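CalS13 (Micromonospora echinospora, PDB 4ZAS) probably acts as a pyridoxal phosphate-dependent sugar aminotransferase of the DegT/DnrJ/EryC1 family and binds dTDP-4-keto-6-deoxyglucose. Local coordinates at residues L343-A348 / V397-S402; A337-L342 / T349-R354; R355-S360 / P370-V375; K304-I309 / Y328-R333. All coordinates share one frame; numbering follows the deposited sequence.

Interaction 1 of 4, residues L343-A348 / V397-S402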
loop_
_atom_site.group_PDB
_atom_site.type_symbol
_atom_site.label_atom_id
_atom_site.label_comp_id
_atom_site.label_asym_id
_atom_site.label_seq_id
_atom_site.Cartn_x
_atom_site.Cartn_y
_atom_site.Cartn_z
ATOM N N LEU A 343 -21.388 -27.577 5.714
ATOM C CA LEU A 343 -21.609 -26.946 4.414
ATOM C C LEU A 343 -22.964 -27.370 3.853
ATOM O O LEU A 343 -23.687 -26.559 3.289
ATOM C CB LEU A 343 -20.517 -27.324 3.414
ATOM C CG LEU A 343 -20.591 -26.567 2.087
ATOM C CD1 LEU A 343 -20.418 -25.071 2.320
ATOM C CD2 LEU A 343 -19.617 -27.110 1.051
ATOM N N ASP A 344 -23.320 -28.635 4.058
ATOM C CA ASP A 344 -24.613 -29.160 3.618
ATOM C C ASP A 344 -25.794 -28.504 4.328
ATOM O O ASP A 344 -26.898 -28.461 3.794
ATOM C CB ASP A 344 -24.675 -30.667 3.847
ATOM C CG ASP A 344 -23.654 -31.428 3.021
ATOM O OD1 ASP A 344 -22.994 -30.817 2.148
ATOM O OD2 ASP A 344 -23.530 -32.653 3.227
ATOM N N ALA A 345 -25.555 -28.010 5.537
ATOM C CA ALA A 345 -26.578 -27.325 6.314
ATOM C C ALA A 345 -26.554 -25.819 6.044
ATOM O O ALA A 345 -27.289 -25.046 6.667
ATOM C CB ALA A 345 -26.389 -27.613 7.799
ATOM N N GLY A 346 -25.710 -25.400 5.109
ATOM C CA GLY A 346 -25.661 -24.003 4.740
ATOM C C GLY A 346 -24.843 -23.152 5.673
ATOM O O GLY A 346 -25.065 -21.946 5.805
ATOM N N ILE A 347 -23.878 -23.785 6.318
ATOM C CA ILE A 347 -23.029 -23.093 7.260
ATOM C C ILE A 347 -21.619 -23.021 6.702
ATOM O O ILE A 347 -20.989 -24.042 6.423
ATOM C CB ILE A 347 -23.058 -23.779 8.619
ATOM C CG1 ILE A 347 -24.491 -23.827 9.127
ATOM C CG2 ILE A 347 -22.145 -23.043 9.598
ATOM C CD1 ILE A 347 -24.696 -24.878 10.193
ATOM N N ALA A 348 -21.153 -21.804 6.467
ATOM C CA ALA A 348 -19.801 -21.613 5.990
ATOM C C ALA A 348 -18.815 -21.868 7.115
ATOM O O ALA A 348 -19.058 -21.498 8.254
ATOM C CB ALA A 348 -19.626 -20.228 5.433
ATOM N N VAL A 397 -25.338 -24.809 16.158
ATOM C CA VAL A 397 -25.279 -25.691 17.299
ATOM C C VAL A 397 -25.973 -27.010 17.004
ATOM O O VAL A 397 -25.430 -28.088 17.273
ATOM C CB VAL A 397 -25.916 -25.015 18.509
ATOM C CG1 VAL A 397 -26.155 -26.006 19.635
ATOM C CG2 VAL A 397 -25.087 -23.814 18.950
ATOM N N GLU A 398 -27.160 -26.928 16.413
ATOM C CA GLU A 398 -27.970 -28.122 16.153
ATOM C C GLU A 398 -27.249 -29.038 15.168
ATOM O O GLU A 398 -27.232 -30.260 15.331
ATOM C CB GLU A 398 -29.342 -27.722 15.611
ATOM C CG GLU A 398 -30.525 -28.615 15.996
ATOM C CD GLU A 398 -30.738 -28.725 17.507
ATOM O OE1 GLU A 398 -30.348 -27.786 18.247
ATOM O OE2 GLU A 398 -31.342 -29.735 17.943
ATOM N N THR A 399 -26.637 -28.431 14.157
ATOM C CA THR A 399 -25.912 -29.167 13.127
ATOM C C THR A 399 -24.684 -29.895 13.665
ATOM O O THR A 399 -24.477 -31.070 13.367
ATOM C CB THR A 399 -25.449 -28.231 12.002
ATOM O OG1 THR A 399 -26.592 -27.627 11.390
ATOM C CG2 THR A 399 -24.630 -29.002 10.955
ATOM N N ILE A 400 -23.892 -29.195 14.478
ATOM C CA ILE A 400 -22.689 -29.768 15.078
ATOM C C ILE A 400 -23.079 -30.972 15.945
ATOM O O ILE A 400 -22.390 -31.992 15.947
ATOM C CB ILE A 400 -21.890 -28.694 15.889
ATOM C CG1 ILE A 400 -21.415 -27.567 14.971
ATOM C CG2 ILE A 400 -20.706 -29.317 16.598
ATOM C CD1 ILE A 400 -20.650 -26.437 15.669
ATOM N N LYS A 401 -24.202 -30.856 16.653
ATOM C CA LYS A 401 -24.718 -31.930 17.516
ATOM C C LYS A 401 -25.259 -33.151 16.742
ATOM O O LYS A 401 -25.429 -34.236 17.317
ATOM C CB LYS A 401 -25.809 -31.372 18.442
ATOM C CG LYS A 401 -25.275 -30.605 19.659
ATOM C CD LYS A 401 -26.399 -30.065 20.540
ATOM C CE LYS A 401 -25.861 -29.333 21.765
ATOM N NZ LYS A 401 -26.950 -28.658 22.536
ATOM N N SER A 402 -25.558 -32.976 15.454
ATOM C CA SER A 402 -26.050 -34.077 14.623
ATOM C C SER A 402 -24.912 -35.011 14.231
ATOM O O SER A 402 -25.113 -35.998 13.538
ATOM C CB SER A 402 -26.737 -33.550 13.360
ATOM O OG SER A 402 -25.780 -33.072 12.419
#

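Interaction 2 of 4, residues A337-L342 / T349-R354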
loop_
_atom_site.group_PDB
_atom_site.type_symbol
_atom_site.label_atom_id
_atom_site.label_comp_id
_atom_site.label_asym_id
_atom_site.label_seq_id
_atom_site.Cartn_x
_atom_site.Cartn_y
_atom_site.Cartn_z
ATOM N N ALA A 337 -14.716 -34.009 7.253
ATOM C CA ALA A 337 -16.106 -34.448 7.358
ATOM C C ALA A 337 -16.915 -33.398 8.119
ATOM O O ALA A 337 -18.083 -33.170 7.809
ATOM C CB ALA A 337 -16.207 -35.827 8.025
ATOM N N PHE A 338 -16.287 -32.743 9.092
ATOM C CA PHE A 338 -16.952 -31.683 9.855
ATOM C C PHE A 338 -17.390 -30.517 8.953
ATOM O O PHE A 338 -18.556 -30.130 8.927
ATOM C CB PHE A 338 -16.018 -31.153 10.945
ATOM C CG PHE A 338 -16.600 -30.021 11.765
ATOM C CD1 PHE A 338 -17.460 -30.273 12.817
ATOM C CD2 PHE A 338 -16.307 -28.696 11.458
ATOM C CE1 PHE A 338 -17.988 -29.237 13.568
ATOM C CE2 PHE A 338 -16.844 -27.659 12.199
ATOM C CZ PHE A 338 -17.687 -27.936 13.258
ATOM N N MET A 339 -16.438 -29.972 8.208
ATOM C CA MET A 339 -16.690 -28.819 7.344
ATOM C C MET A 339 -17.694 -29.213 6.287
ATOM O O MET A 339 -18.569 -28.426 5.933
ATOM C CB MET A 339 -15.388 -28.322 6.707
ATOM C CG MET A 339 -14.296 -28.060 7.723
ATOM S SD MET A 339 -12.864 -27.211 7.062
ATOM C CE MET A 339 -12.002 -28.600 6.303
ATOM N N ARG A 340 -17.568 -30.439 5.795
ATOM C CA ARG A 340 -18.471 -30.933 4.768
ATOM C C ARG A 340 -19.907 -30.987 5.281
ATOM O O ARG A 340 -20.833 -30.531 4.616
ATOM C CB ARG A 340 -18.033 -32.324 4.316
ATOM C CG ARG A 340 -18.815 -32.908 3.163
ATOM C CD ARG A 340 -18.883 -31.940 1.993
ATOM N NE ARG A 340 -19.086 -32.664 0.742
ATOM C CZ ARG A 340 -20.250 -33.178 0.357
ATOM N NH1 ARG A 340 -21.333 -33.002 1.103
ATOM N NH2 ARG A 340 -20.341 -33.840 -0.791
ATOM N N ARG A 341 -20.074 -31.511 6.491
ATOM C CA ARG A 341 -21.388 -31.640 7.114
ATOM C C ARG A 341 -22.053 -30.275 7.293
ATOM O O ARG A 341 -23.214 -30.096 6.929
ATOM C CB ARG A 341 -21.249 -32.342 8.467
ATOM C CG ARG A 341 -22.527 -32.584 9.252
ATOM C CD ARG A 341 -23.260 -33.819 8.803
ATOM N NE ARG A 341 -24.262 -34.194 9.803
ATOM C CZ ARG A 341 -25.085 -35.238 9.703
ATOM N NH1 ARG A 341 -25.039 -36.033 8.637
ATOM N NH2 ARG A 341 -25.945 -35.502 10.685
ATOM N N LEU A 342 -21.313 -29.310 7.837
ATOM C CA LEU A 342 -21.875 -27.980 8.070
ATOM C C LEU A 342 -22.148 -27.254 6.757
ATOM O O LEU A 342 -23.047 -26.417 6.692
ATOM C CB LEU A 342 -20.959 -27.126 8.945
ATOM C CG LEU A 342 -21.309 -27.108 10.432
ATOM C CD1 LEU A 342 -21.069 -28.464 11.030
ATOM C CD2 LEU A 342 -20.505 -26.047 11.178
ATOM N N THR A 349 -17.671 -22.427 6.761
ATOM C CA THR A 349 -16.693 -22.901 7.716
ATOM C C THR A 349 -15.310 -22.801 7.066
ATOM O O THR A 349 -15.203 -23.056 5.868
ATOM C CB THR A 349 -17.047 -24.349 8.113
ATOM O OG1 THR A 349 -17.875 -24.328 9.284
ATOM C CG2 THR A 349 -15.834 -25.156 8.395
ATOM N N SER A 350 -14.259 -22.423 7.806
ATOM C CA SER A 350 -12.936 -22.319 7.162
ATOM C C SER A 350 -11.732 -22.489 8.091
ATOM O O SER A 350 -11.789 -22.166 9.273
ATOM C CB SER A 350 -12.796 -20.978 6.429
ATOM O OG SER A 350 -11.539 -20.892 5.768
ATOM N N VAL A 351 -10.639 -22.995 7.526
ATOM C CA VAL A 351 -9.350 -23.061 8.217
ATOM C C VAL A 351 -8.702 -21.674 8.250
ATOM O O VAL A 351 -7.799 -21.431 9.041
ATOM C CB VAL A 351 -8.412 -24.097 7.540
ATOM C CG1 VAL A 351 -7.074 -24.209 8.271
ATOM C CG2 VAL A 351 -9.087 -25.455 7.467
ATOM N N VAL A 352 -9.193 -20.786 7.381
ATOM C CA VAL A 352 -8.778 -19.376 7.266
ATOM C C VAL A 352 -7.415 -19.148 6.590
ATOM O O VAL A 352 -7.341 -18.454 5.565
ATOM C CB VAL A 352 -8.803 -18.698 8.628
ATOM C CG1 VAL A 352 -8.256 -17.266 8.519
ATOM C CG2 VAL A 352 -10.219 -18.718 9.164
ATOM N N SER A 353 -6.346 -19.712 7.142
ATOM C CA SER A 353 -5.054 -19.645 6.469
ATOM C C SER A 353 -4.191 -20.866 6.738
ATOM O O SER A 353 -4.341 -21.549 7.753
ATOM C CB SER A 353 -4.308 -18.365 6.866
ATOM O OG SER A 353 -4.049 -18.340 8.251
ATOM N N ARG A 354 -3.290 -21.148 5.807
ATOM C CA ARG A 354 -2.343 -22.248 5.983
ATOM C C ARG A 354 -1.260 -21.849 6.991
ATOM O O ARG A 354 -0.890 -20.664 7.066
ATOM C CB ARG A 354 -1.708 -22.625 4.647
ATOM C CG ARG A 354 -0.846 -23.873 4.682
ATOM C CD ARG A 354 -0.113 -24.033 3.379
ATOM N NE ARG A 354 0.505 -25.341 3.221
ATOM C CZ ARG A 354 1.557 -25.558 2.438
ATOM N NH1 ARG A 354 2.106 -24.544 1.775
ATOM N NH2 ARG A 354 2.072 -26.779 2.332
#

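Interaction 3 of 4, residues R355-S360 / P370-V375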
loop_
_atom_site.group_PDB
_atom_site.type_symbol
_atom_site.label_atom_id
_atom_site.label_comp_id
_atom_site.label_asym_id
_atom_site.label_seq_id
_atom_site.Cartn_x
_atom_site.Cartn_y
_atom_site.Cartn_z
ATOM N N ARG A 355 -0.775 -22.816 7.773
ATOM C CA ARG A 355 0.356 -22.556 8.669
ATOM C C ARG A 355 1.474 -21.970 7.808
ATOM O O ARG A 355 1.929 -22.613 6.861
ATOM C CB ARG A 355 0.801 -23.838 9.410
ATOM C CG ARG A 355 1.037 -25.078 8.530
ATOM C CD ARG A 355 1.344 -26.305 9.368
ATOM N NE ARG A 355 2.523 -26.129 10.214
ATOM C CZ ARG A 355 2.925 -27.000 11.144
ATOM N NH1 ARG A 355 2.227 -28.107 11.372
ATOM N NH2 ARG A 355 4.018 -26.756 11.865
ATOM N N ASN A 356 1.899 -20.749 8.109
ATOM C CA ASN A 356 2.787 -20.038 7.170
ATOM C C ASN A 356 4.122 -20.747 7.013
ATOM O O ASN A 356 4.777 -20.620 5.985
ATOM C CB ASN A 356 3.045 -18.583 7.599
ATOM C CG ASN A 356 1.791 -17.719 7.603
ATOM O OD1 ASN A 356 1.850 -16.539 7.958
ATOM N ND2 ASN A 356 0.663 -18.291 7.229
ATOM N N ASP A 357 4.516 -21.509 8.025
ATOM C CA ASP A 357 5.816 -22.157 8.009
ATOM C C ASP A 357 5.917 -23.253 6.953
ATOM O O ASP A 357 7.011 -23.733 6.665
ATOM C CB ASP A 357 6.154 -22.722 9.399
ATOM C CG ASP A 357 5.226 -23.831 9.822
ATOM O OD1 ASP A 357 3.992 -23.670 9.662
ATOM O OD2 ASP A 357 5.740 -24.865 10.307
ATOM N N ALA A 358 4.792 -23.663 6.374
ATOM C CA ALA A 358 4.817 -24.760 5.401
ATOM C C ALA A 358 5.022 -24.254 3.974
ATOM O O ALA A 358 5.254 -25.038 3.057
ATOM C CB ALA A 358 3.532 -25.593 5.482
ATOM N N HIS A 359 4.916 -22.945 3.787
ATOM C CA HIS A 359 5.092 -22.357 2.467
ATOM C C HIS A 359 6.513 -22.514 1.912
ATOM O O HIS A 359 7.496 -22.385 2.633
ATOM C CB HIS A 359 4.719 -20.877 2.519
ATOM C CG HIS A 359 3.246 -20.619 2.582
ATOM N ND1 HIS A 359 2.344 -21.243 1.748
ATOM C CD2 HIS A 359 2.520 -19.787 3.363
ATOM C CE1 HIS A 359 1.128 -20.807 2.015
ATOM N NE2 HIS A 359 1.205 -19.925 2.994
ATOM N N SER A 360 6.596 -22.800 0.617
ATOM C CA SER A 360 7.863 -22.951 -0.093
ATOM C C SER A 360 8.782 -21.765 0.074
ATOM O O SER A 360 9.986 -21.926 0.190
ATOM C CB SER A 360 7.604 -23.154 -1.574
ATOM O OG SER A 360 6.538 -24.049 -1.738
ATOM N N PRO A 370 5.835 -28.807 17.556
ATOM C CA PRO A 370 4.924 -29.896 17.937
ATOM C C PRO A 370 3.543 -29.394 18.378
ATOM O O PRO A 370 2.520 -30.034 18.103
ATOM C CB PRO A 370 5.667 -30.586 19.085
ATOM C CG PRO A 370 6.584 -29.550 19.629
ATOM C CD PRO A 370 6.987 -28.700 18.466
ATOM N N GLY A 371 3.518 -28.254 19.052
ATOM C CA GLY A 371 2.257 -27.681 19.466
ATOM C C GLY A 371 1.397 -27.342 18.263
ATOM O O GLY A 371 0.206 -27.659 18.243
ATOM N N LEU A 372 1.998 -26.713 17.252
ATOM C CA LEU A 372 1.263 -26.354 16.042
ATOM C C LEU A 372 0.840 -27.611 15.325
ATOM O O LEU A 372 -0.288 -27.707 14.854
ATOM C CB LEU A 372 2.088 -25.443 15.118
ATOM C CG LEU A 372 1.389 -25.026 13.812
ATOM C CD1 LEU A 372 0.075 -24.286 14.039
ATOM C CD2 LEU A 372 2.321 -24.143 13.000
ATOM N N ASP A 373 1.737 -28.589 15.275
ATOM C CA ASP A 373 1.434 -29.893 14.678
ATOM C C ASP A 373 0.179 -30.500 15.320
ATOM O O ASP A 373 -0.631 -31.127 14.650
ATOM C CB ASP A 373 2.638 -30.831 14.835
ATOM C CG ASP A 373 3.819 -30.436 13.941
ATOM O OD1 ASP A 373 3.624 -29.680 12.963
ATOM O OD2 ASP A 373 4.959 -30.852 14.239
ATOM N N ARG A 374 0.026 -30.288 16.625
ATOM C CA ARG A 374 -1.061 -30.887 17.384
ATOM C C ARG A 374 -2.438 -30.259 17.072
ATOM O O ARG A 374 -3.469 -30.902 17.320
ATOM C CB ARG A 374 -0.747 -30.792 18.886
ATOM C CG ARG A 374 -1.447 -31.841 19.716
ATOM C CD ARG A 374 -1.070 -33.181 19.100
ATOM N NE ARG A 374 -1.608 -34.356 19.778
ATOM C CZ ARG A 374 -1.781 -35.527 19.168
ATOM N NH1 ARG A 374 -1.483 -35.632 17.877
ATOM N NH2 ARG A 374 -2.264 -36.582 19.824
ATOM N N VAL A 375 -2.470 -29.037 16.521
ATOM C CA VAL A 375 -3.760 -28.396 16.194
ATOM C C VAL A 375 -4.015 -28.064 14.705
ATOM O O VAL A 375 -5.165 -27.838 14.319
ATOM C CB VAL A 375 -3.962 -27.100 17.005
ATOM C CG1 VAL A 375 -3.998 -27.406 18.465
ATOM C CG2 VAL A 375 -2.894 -26.092 16.683
#

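Interaction 4 of 4, residues K304-I309 / Y328-R333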
loop_
_atom_site.group_PDB
_atom_site.type_symbol
_atom_site.label_atom_id
_atom_site.label_comp_id
_atom_site.label_asym_id
_atom_site.label_seq_id
_atom_site.Cartn_x
_atom_site.Cartn_y
_atom_site.Cartn_z
ATOM N N LYS A 304 -21.373 -22.134 25.974
ATOM C CA LYS A 304 -22.307 -22.896 26.789
ATOM C C LYS A 304 -22.790 -24.119 26.016
ATOM O O LYS A 304 -22.652 -25.244 26.474
ATOM C CB LYS A 304 -23.488 -22.002 27.182
ATOM C CG LYS A 304 -24.597 -22.642 28.018
ATOM C CD LYS A 304 -24.327 -22.557 29.527
ATOM C CE LYS A 304 -25.588 -22.829 30.330
ATOM N NZ LYS A 304 -26.193 -24.127 29.906
ATOM N N GLU A 305 -23.275 -23.888 24.800
ATOM C CA GLU A 305 -23.976 -24.904 24.015
ATOM C C GLU A 305 -23.063 -25.931 23.341
ATOM O O GLU A 305 -23.495 -27.044 23.061
ATOM C CB GLU A 305 -24.824 -24.226 22.936
ATOM C CG GLU A 305 -25.861 -23.239 23.433
ATOM C CD GLU A 305 -27.093 -23.887 23.979
ATOM O OE1 GLU A 305 -27.403 -25.023 23.557
ATOM O OE2 GLU A 305 -27.759 -23.254 24.827
ATOM N N LEU A 306 -21.818 -25.565 23.051
ATOM C CA LEU A 306 -20.914 -26.505 22.396
ATOM C C LEU A 306 -20.050 -27.270 23.383
ATOM O O LEU A 306 -19.211 -28.080 22.985
ATOM C CB LEU A 306 -20.016 -25.786 21.388
ATOM C CG LEU A 306 -20.794 -25.245 20.204
ATOM C CD1 LEU A 306 -19.893 -24.554 19.200
ATOM C CD2 LEU A 306 -21.503 -26.414 19.556
ATOM N N ALA A 307 -20.256 -27.024 24.671
ATOM C CA ALA A 307 -19.444 -27.691 25.677
ATOM C C ALA A 307 -19.885 -29.128 25.863
ATOM O O ALA A 307 -21.078 -29.425 25.975
ATOM C CB ALA A 307 -19.510 -26.945 26.985
ATOM N N GLY A 308 -18.913 -30.021 25.940
ATOM C CA GLY A 308 -19.225 -31.412 26.165
ATOM C C GLY A 308 -19.682 -32.187 24.942
ATOM O O GLY A 308 -20.228 -33.273 25.085
ATOM N N ILE A 309 -19.478 -31.641 23.745
ATOM C CA ILE A 309 -19.748 -32.409 22.526
ATOM C C ILE A 309 -18.520 -33.230 22.181
ATOM O O ILE A 309 -17.414 -32.698 22.081
ATOM C CB ILE A 309 -20.140 -31.534 21.334
ATOM C CG1 ILE A 309 -21.458 -30.819 21.601
ATOM C CG2 ILE A 309 -20.305 -32.399 20.110
ATOM C CD1 ILE A 309 -21.876 -29.916 20.468
ATOM N N TYR A 328 -15.436 -17.886 15.486
ATOM C CA TYR A 328 -15.419 -18.776 16.643
ATOM C C TYR A 328 -14.594 -20.034 16.325
ATOM O O TYR A 328 -14.896 -20.745 15.359
ATOM C CB TYR A 328 -16.843 -19.158 17.059
ATOM C CG TYR A 328 -16.910 -19.878 18.383
ATOM C CD1 TYR A 328 -16.756 -21.249 18.455
ATOM C CD2 TYR A 328 -17.102 -19.178 19.561
ATOM C CE1 TYR A 328 -16.803 -21.908 19.659
ATOM C CE2 TYR A 328 -17.144 -19.825 20.773
ATOM C CZ TYR A 328 -16.999 -21.191 20.824
ATOM O OH TYR A 328 -17.061 -21.837 22.041
ATOM N N PRO A 329 -13.541 -20.294 17.121
ATOM C CA PRO A 329 -12.613 -21.419 16.964
ATOM C C PRO A 329 -13.102 -22.724 17.611
ATOM O O PRO A 329 -13.726 -22.681 18.677
ATOM C CB PRO A 329 -11.358 -20.928 17.681
ATOM C CG PRO A 329 -11.880 -20.088 18.756
ATOM C CD PRO A 329 -13.122 -19.413 18.221
ATOM N N LEU A 330 -12.831 -23.855 16.953
ATOM C CA LEU A 330 -13.006 -25.182 17.521
ATOM C C LEU A 330 -11.822 -26.054 17.105
ATOM O O LEU A 330 -11.214 -25.814 16.064
ATOM C CB LEU A 330 -14.305 -25.834 17.045
ATOM C CG LEU A 330 -15.631 -25.260 17.524
ATOM C CD1 LEU A 330 -16.786 -26.082 16.944
ATOM C CD2 LEU A 330 -15.673 -25.201 19.049
ATOM N N LYS A 331 -11.477 -27.053 17.908
ATOM C CA LYS A 331 -10.569 -28.084 17.418
ATOM C C LYS A 331 -11.336 -29.401 17.316
ATOM O O LYS A 331 -11.813 -29.926 18.325
ATOM C CB LYS A 331 -9.343 -28.208 18.313
ATOM C CG LYS A 331 -8.527 -26.937 18.362
ATOM C CD LYS A 331 -7.463 -27.014 19.416
ATOM C CE LYS A 331 -8.076 -26.879 20.807
ATOM N NZ LYS A 331 -7.081 -27.138 21.889
ATOM N N VAL A 332 -11.458 -29.933 16.103
ATOM C CA VAL A 332 -12.349 -31.064 15.854
ATOM C C VAL A 332 -11.640 -32.267 15.253
ATOM O O VAL A 332 -10.725 -32.115 14.451
ATOM C CB VAL A 332 -13.506 -30.648 14.917
ATOM C CG1 VAL A 332 -14.272 -29.503 15.518
ATOM C CG2 VAL A 332 -12.985 -30.227 13.549
ATOM N N ARG A 333 -12.059 -33.464 15.652
ATOM C CA ARG A 333 -11.660 -34.695 14.971
ATOM C C ARG A 333 -12.274 -34.688 13.571
ATOM O O ARG A 333 -13.356 -34.133 13.379
ATOM C CB ARG A 333 -12.110 -35.940 15.753
ATOM C CG ARG A 333 -13.632 -36.113 15.803
ATOM C CD ARG A 333 -14.149 -37.520 16.195
ATOM N NE ARG A 333 -15.609 -37.505 16.102
ATOM C CZ ARG A 333 -16.291 -37.694 14.964
ATOM N NH1 ARG A 333 -15.654 -37.949 13.824
ATOM N NH2 ARG A 333 -17.618 -37.634 14.960
#

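Interaction 1 of 4, residues L343-A348 / V397-S402
Thr399, on the last turns of helix 390-401, meets Ala345 and Ile347 on the chain that leaves helix 335-344. This exit is a Schellman motif: Gly346, at positive phi, is the first residue to abandon helical angles, and Gly346 N bonds back to Leu343 O at 3.0 Å. Followed outward, Thr399 starts with CB, which lies 3.9 Å from Ile347 CD1. Its two branches then part. OG1 stands anti to the carbonyl carbon (chi1 -61°), where it lies 3.5 Å from Ile347 CD1 and 3.6 Å from Ala345 CB; Thr399 CG2 settles 3.9 Å from Ala345 CB. Ile347 reaches out to meet the threonine tip to tip. The hydroxyl finds its polar partner one turn back, in the carbonyl of His395, whose side chain in turn binds Ala345 O. Were Thr399 replaced by an alanine, a gap would probably open beside Ile347 CD1 and the His395 carbonyl would lose this hydroxyl. With no hydrogen bond directly joining the two segments, the contact is one of methyl groups lying against one another and against a hydroxyl that is buried but satisfied within its own helix.

Interaction 2 of 4, residues A337-L342 / T349-R354
In the C-terminal small domain, the chain that follows helix 335-344 packs against that helix as it sets out toward the ligand pocket: Thr349, of the extended loop 349-354, meets Met339 and Leu342. Met339 and Thr349 bring their CA atoms within 5.9 Å, and their side chains cross at about a right angle. The Thr349 methyl does most of the touching: CG2 sits 3.4 Å from Met339 CG and also lies against Met339 CB and SD. Met339 starts with CG anti to the carbonyl carbon (chi1 -53°), runs out extended through chi2 and bends at chi3; its sulfur SD passes 4.2 Å from Val351 CG2. On the other branch, Thr349 OG1 faces Leu342 CD2 at 3.7 Å. A glycine in place of Thr349 would probably open a gap against Met339 CG and take the threonine oxygen away from Leu342 CD2. Val380 of strand 379-382 also packs on Met339 and Thr349, while Thr259 of the second subunit covers Met339 and Val351. Farther along the loop, Ser350 OG accepts from Val352 N at 2.8 Å and 153° and is also hydrogen-bonded to Ile258 O of the second subunit; Val352 itself touches the bound sugar nucleotide. The serine bond defines an ST turn, the motif by which the loop changes course between the helix-packed Thr349 and the ligand pocket.

Interaction 3 of 4, residues R355-S360 / P370-V375
Arg355 and Leu372 bring the backbones closest, with CA atoms 8.3 Å apart, where a loop containing the 3-10 turn 356-358 faces helix 370-375. The motif between them is a salt-bridge network in which one guanidinium joins two carboxylates. Asp357, two residues along the same loop, is gripped side-on: Arg355 NE gives a nearly straight bond (173°) of 2.9 Å to the syn lone pair of Asp357 OD1, exactly in the guanidinium plane, while Arg355 NH2 reaches Asp357 OD2 at 3.0 Å. Both residues have CG between the backbone N and the carbonyl carbon, and Arg355 then bends at chi3 to present this edge to its loop neighbour. Across the contact, Arg355 NH1 bonds to Asp373 OD1 at 2.6 Å, and NH2 adds a weak bond to the same oxygen; the guanidinium and carboxylate planes are turned 46° apart. The two bonds to Asp357 probably fix the rotation of the guanidinium and so position it for the helix. Asp134 receives the backbone N-H groups of Gly371 and Leu372, tying this helix to the chain just beyond strand 129-132. Over one guanidinium face, Leu372 CD2 stands 3.0 Å above the plane of Arg355, offset toward its rim, and lies 3.4 Å from Arg355 NE.

Interaction 4 of 4, residues K304-I309 / Y328-R333
Leu306 drops one methyl, CD1, between Tyr328 and Leu330, which stand two residues apart on strand 328-332 and therefore face the same way. The leucine lies where helix 275-305 has just ended and the chain turns through a type II beta turn, Leu306 to Ile309, with Gly308 at positive phi. Its CG is anti to the carbonyl carbon (chi1 -67°) and chi2 is extended, which carries CD1 out to the strand. There CD1 meets Tyr328 CE1 at 4.1 Å, approaching the ring obliquely as the two side chains slide past each other in opposite directions. The same methyl lies 4.1 Å from Leu330 CD1, but this time the side chains cross at about a right angle. Tyr328 swings its ring anti to the backbone N (chi1 -170°), and Leu330 CD2 lies in the plane of that ring, at its edge. The phenol oxygen is held by Asp303 on helix 275-305, so the tyrosine spans from strand to helix, while Ile382 of the neighbouring strand adds to the packing on Leu306 and Tyr328. Between the two segments the chemistry is wholly apolar; the polar tie from strand to helix is made by the Tyr328 hydroxyl and Asp303.

How the interactions relate
Interactions 1, 2 and 4 are buried and lie on the same side of the chain's centre, whereas interaction 3 is only partly buried. Interactions 1 and 2 share helix 335-344 and join through Leu342, whose O lies 2.8 Å from Ile347 N, a probable hydrogen bond. Interaction 4 abuts both: Leu306 packs on Ile400 of the helix in interaction 1, and Phe338 of interaction 2 packs on Leu330 and Val332. Chemistry follows place: methyls against threonine in interactions 1 and 2, a leucine against a ring and a second leucine in interaction 4, and a charged network in interaction 3, about 27 Å centre to centre from interaction 1. Interactions 2 and 3 both touch the second subunit.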